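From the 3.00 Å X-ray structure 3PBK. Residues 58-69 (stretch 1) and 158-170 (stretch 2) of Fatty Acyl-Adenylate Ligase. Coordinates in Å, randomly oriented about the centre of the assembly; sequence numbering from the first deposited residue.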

# COMPACT_ATOMS: atom_id res chain seq x y z
N ALA A 58 5.68 -24.00 -9.33
CA ALA A 58 6.66 -23.39 -8.44
C ALA A 58 7.88 -24.30 -8.19
O ALA A 58 9.01 -23.83 -8.18
CB ALA A 58 6.01 -22.99 -7.12
N GLU A 59 7.64 -25.60 -7.98
CA GLU A 59 8.72 -26.58 -7.81
C GLU A 59 9.61 -26.65 -9.05
O GLU A 59 10.83 -26.54 -8.95
CB GLU A 59 8.15 -27.96 -7.51
CG GLU A 59 7.73 -28.19 -6.08
CD GLU A 59 6.89 -29.45 -5.93
OE1 GLU A 59 6.82 -30.26 -6.89
OE2 GLU A 59 6.29 -29.63 -4.85
N ALA A 60 8.98 -26.86 -10.20
CA ALA A 60 9.70 -26.90 -11.47
C ALA A 60 10.52 -25.63 -11.67
O ALA A 60 11.72 -25.68 -11.95
CB ALA A 60 8.73 -27.09 -12.62
N GLY A 61 9.86 -24.49 -11.53
CA GLY A 61 10.52 -23.20 -11.67
C GLY A 61 11.69 -23.09 -10.73
O GLY A 61 12.75 -22.61 -11.09
N ALA A 62 11.49 -23.54 -9.50
CA ALA A 62 12.56 -23.53 -8.52
C ALA A 62 13.80 -24.26 -9.06
O ALA A 62 14.94 -23.82 -8.86
CB ALA A 62 12.08 -24.17 -7.21
N LYS A 63 13.58 -25.37 -9.77
CA LYS A 63 14.69 -26.14 -10.32
C LYS A 63 15.29 -25.46 -11.55
O LYS A 63 16.51 -25.40 -11.70
CB LYS A 63 14.27 -27.58 -10.61
CG LYS A 63 14.15 -28.44 -9.36
CD LYS A 63 13.46 -29.77 -9.66
CE LYS A 63 13.56 -30.72 -8.48
NZ LYS A 63 13.10 -32.10 -8.82
N ARG A 64 14.44 -24.95 -12.44
CA ARG A 64 14.94 -24.16 -13.56
C ARG A 64 15.88 -23.07 -13.04
O ARG A 64 17.04 -23.00 -13.43
CB ARG A 64 13.80 -23.53 -14.34
CG ARG A 64 12.91 -24.54 -15.04
CD ARG A 64 12.16 -23.89 -16.21
NE ARG A 64 11.12 -22.95 -15.79
CZ ARG A 64 10.07 -23.29 -15.04
NH1 ARG A 64 9.93 -24.54 -14.61
NH2 ARG A 64 9.16 -22.37 -14.71
N LEU A 65 15.36 -22.24 -12.15
CA LEU A 65 16.13 -21.15 -11.57
C LEU A 65 17.50 -21.59 -11.06
O LEU A 65 18.47 -20.85 -11.19
CB LEU A 65 15.35 -20.49 -10.44
CG LEU A 65 14.41 -19.39 -10.90
CD1 LEU A 65 13.80 -18.68 -9.71
CD2 LEU A 65 15.18 -18.43 -11.77
N LEU A 66 17.57 -22.77 -10.47
CA LEU A 66 18.82 -23.26 -9.90
C LEU A 66 19.83 -23.70 -10.97
O LEU A 66 21.05 -23.66 -10.74
CB LEU A 66 18.56 -24.39 -8.92
CG LEU A 66 17.90 -23.92 -7.62
CD1 LEU A 66 17.35 -25.10 -6.84
CD2 LEU A 66 18.89 -23.11 -6.79
N SER A 67 19.33 -24.09 -12.14
CA SER A 67 20.20 -24.50 -13.22
C SER A 67 21.07 -23.33 -13.63
O SER A 67 22.06 -23.49 -14.33
CB SER A 67 19.39 -25.00 -14.41
OG SER A 67 18.99 -23.93 -15.24
N LEU A 68 20.68 -22.14 -13.20
CA LEU A 68 21.43 -20.94 -13.49
C LEU A 68 22.53 -20.73 -12.46
O LEU A 68 23.04 -19.61 -12.32
CB LEU A 68 20.51 -19.72 -13.51
CG LEU A 68 19.66 -19.53 -14.77
CD1 LEU A 68 18.45 -18.66 -14.48
CD2 LEU A 68 20.49 -18.91 -15.87
N ASN A 69 22.89 -21.78 -11.74
CA ASN A 69 23.95 -21.69 -10.73
C ASN A 69 23.79 -20.55 -9.72
O ASN A 69 24.78 -19.93 -9.30
CB ASN A 69 25.33 -21.61 -11.39
CG ASN A 69 26.06 -22.94 -11.36
OD1 ASN A 69 26.79 -23.28 -12.29
ND2 ASN A 69 25.87 -23.70 -10.28
N TRP A 158 11.71 -17.56 -21.80
CA TRP A 158 13.06 -18.10 -21.63
C TRP A 158 13.18 -18.78 -20.27
O TRP A 158 13.74 -19.87 -20.15
CB TRP A 158 14.14 -17.02 -21.80
CG TRP A 158 13.96 -16.10 -23.01
CD1 TRP A 158 13.12 -16.29 -24.07
CD2 TRP A 158 14.67 -14.86 -23.27
NE1 TRP A 158 13.23 -15.24 -24.96
CE2 TRP A 158 14.18 -14.36 -24.51
CE3 TRP A 158 15.66 -14.13 -22.59
CZ2 TRP A 158 14.64 -13.16 -25.07
CZ3 TRP A 158 16.12 -12.94 -23.15
CH2 TRP A 158 15.61 -12.47 -24.38
N PHE A 159 12.65 -18.13 -19.24
CA PHE A 159 12.62 -18.72 -17.90
C PHE A 159 11.92 -20.08 -17.89
O PHE A 159 12.47 -21.07 -17.40
CB PHE A 159 11.98 -17.74 -16.91
CG PHE A 159 11.57 -18.36 -15.60
CD1 PHE A 159 12.43 -19.21 -14.91
CD2 PHE A 159 10.33 -18.09 -15.04
CE1 PHE A 159 12.04 -19.78 -13.70
CE2 PHE A 159 9.94 -18.65 -13.83
CZ PHE A 159 10.80 -19.50 -13.17
N LYS A 160 10.70 -20.14 -18.44
CA LYS A 160 9.95 -21.39 -18.47
C LYS A 160 10.68 -22.41 -19.35
O LYS A 160 10.48 -23.63 -19.23
CB LYS A 160 8.52 -21.18 -18.97
CG LYS A 160 7.72 -20.17 -18.18
CD LYS A 160 6.22 -20.40 -18.33
CE LYS A 160 5.42 -19.13 -18.01
NZ LYS A 160 3.94 -19.34 -18.05
N ALA A 161 11.54 -21.88 -20.21
CA ALA A 161 12.26 -22.68 -21.20
C ALA A 161 13.56 -23.29 -20.66
O ALA A 161 14.19 -24.10 -21.33
CB ALA A 161 12.53 -21.84 -22.45
N LEU A 162 13.93 -22.91 -19.45
CA LEU A 162 15.15 -23.44 -18.82
C LEU A 162 15.04 -24.92 -18.46
O LEU A 162 13.95 -25.49 -18.45
CB LEU A 162 15.52 -22.61 -17.58
CG LEU A 162 16.62 -21.56 -17.75
CD1 LEU A 162 16.63 -20.99 -19.17
CD2 LEU A 162 16.46 -20.46 -16.72
N PRO A 163 16.19 -25.54 -18.19
CA PRO A 163 16.28 -26.94 -17.76
C PRO A 163 16.18 -27.11 -16.24
O PRO A 163 16.78 -26.35 -15.48
CB PRO A 163 17.68 -27.36 -18.23
CG PRO A 163 18.21 -26.20 -19.05
CD PRO A 163 17.51 -25.00 -18.53
N GLU A 164 15.41 -28.11 -15.80
CA GLU A 164 15.41 -28.51 -14.41
C GLU A 164 16.85 -28.79 -13.97
O GLU A 164 17.41 -29.81 -14.37
CB GLU A 164 14.65 -29.83 -14.25
CG GLU A 164 13.28 -29.88 -14.91
CD GLU A 164 12.21 -29.42 -13.97
OE1 GLU A 164 12.50 -28.46 -13.23
OE2 GLU A 164 11.10 -30.00 -13.97
N ALA A 165 17.44 -27.92 -13.15
CA ALA A 165 18.71 -28.28 -12.50
C ALA A 165 18.50 -29.55 -11.67
O ALA A 165 17.70 -29.55 -10.73
CB ALA A 165 19.21 -27.15 -11.61
N ASP A 166 19.19 -30.63 -12.01
CA ASP A 166 18.89 -31.92 -11.41
C ASP A 166 19.34 -32.00 -9.95
O ASP A 166 20.42 -32.53 -9.64
CB ASP A 166 19.48 -33.07 -12.23
CG ASP A 166 18.85 -34.41 -11.89
OD1 ASP A 166 18.02 -34.91 -12.68
OD2 ASP A 166 19.16 -34.96 -10.81
N VAL A 167 18.51 -31.50 -9.04
CA VAL A 167 18.89 -31.40 -7.64
C VAL A 167 17.70 -31.61 -6.72
O VAL A 167 16.55 -31.43 -7.12
CB VAL A 167 19.55 -30.04 -7.34
CG1 VAL A 167 18.57 -28.90 -7.59
CG2 VAL A 167 20.08 -30.00 -5.91
N ALA A 168 18.00 -32.00 -5.48
CA ALA A 168 16.99 -32.15 -4.44
C ALA A 168 16.66 -30.81 -3.79
O ALA A 168 17.51 -30.21 -3.12
CB ALA A 168 17.46 -33.13 -3.40
N LEU A 169 15.42 -30.35 -3.98
CA LEU A 169 14.96 -29.08 -3.42
C LEU A 169 14.98 -29.06 -1.89
O LEU A 169 14.28 -29.83 -1.23
CB LEU A 169 13.57 -28.72 -3.94
CG LEU A 169 13.47 -27.62 -5.02
CD1 LEU A 169 14.46 -27.87 -6.13
CD2 LEU A 169 12.06 -27.54 -5.57
N GLN A 170 15.81 -28.17 -1.35
CA GLN A 170 15.96 -27.96 0.08
C GLN A 170 14.80 -27.13 0.67
O GLN A 170 14.43 -26.07 0.14
CB GLN A 170 17.31 -27.29 0.34
CG GLN A 170 17.70 -26.26 -0.76
CD GLN A 170 19.04 -26.57 -1.45
OE1 GLN A 170 19.13 -26.60 -2.69
NE2 GLN A 170 20.08 -26.82 -0.65

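Stretch 1 is helical from its first residue to about Ser67, and it packs against the end of a second helix and the extended chain that follows, burying 863 Å² over both sides. At Glu59 the contact is slight, its carbonyl O lying 3.7 Å from Leu169 CD2. Ala60 O lies 3.2 Å from Glu164 OE1, but both atoms are acceptors, so the proximity is not a hydrogen bond. Gly61 fits closely: an ideal CB built on it would sit 3.3 Å from Phe159 CZ, while its own O lies at the edge of that ring, 3.9 Å from CE1. Ala62 CB meets Leu169 CD2 at 3.7 Å.

Lys63 points toward stretch 2 and contributes both backbone and side chain. Its O accepts a hydrogen bond from Ala165 N (3.1 Å, N-H...O angle 151°), although the same O also serves Ser67 N within the helix at 3.1 Å. The aliphatic part of its extended side chain lies against Leu169, with CG 3.3 Å from CD1.

Arg64 has the largest covered area, 120 Å². Its CB leaves sideways, but the chain bends through chi3 of -71° and brings NE to Phe159 O, a hydrogen bond of 2.8 Å whose 132° angle is well short of linear. The guanidinium also lies over the Phe159 face, CZ 4.5 Å from the ring centroid and 24° off the normal, a cation-pi arrangement. Arg64 CA approaches Pro163 O at 3.4 Å in a nearly linear CA-H...O contact (174°).

Leu65 CG reaches Phe159 CE1 at 3.7 Å. Leu66 CD1 is 4.1 Å from both Val167 CG1 and Leu169 CD1, an apolar cluster. Ser67 turns its OG back to Arg64 O (2.8 Å), while its CB packs 3.5 Å from Ala165 CB. Leu68 CD1 closes the contact against Leu162 CD2 at 3.5 Å.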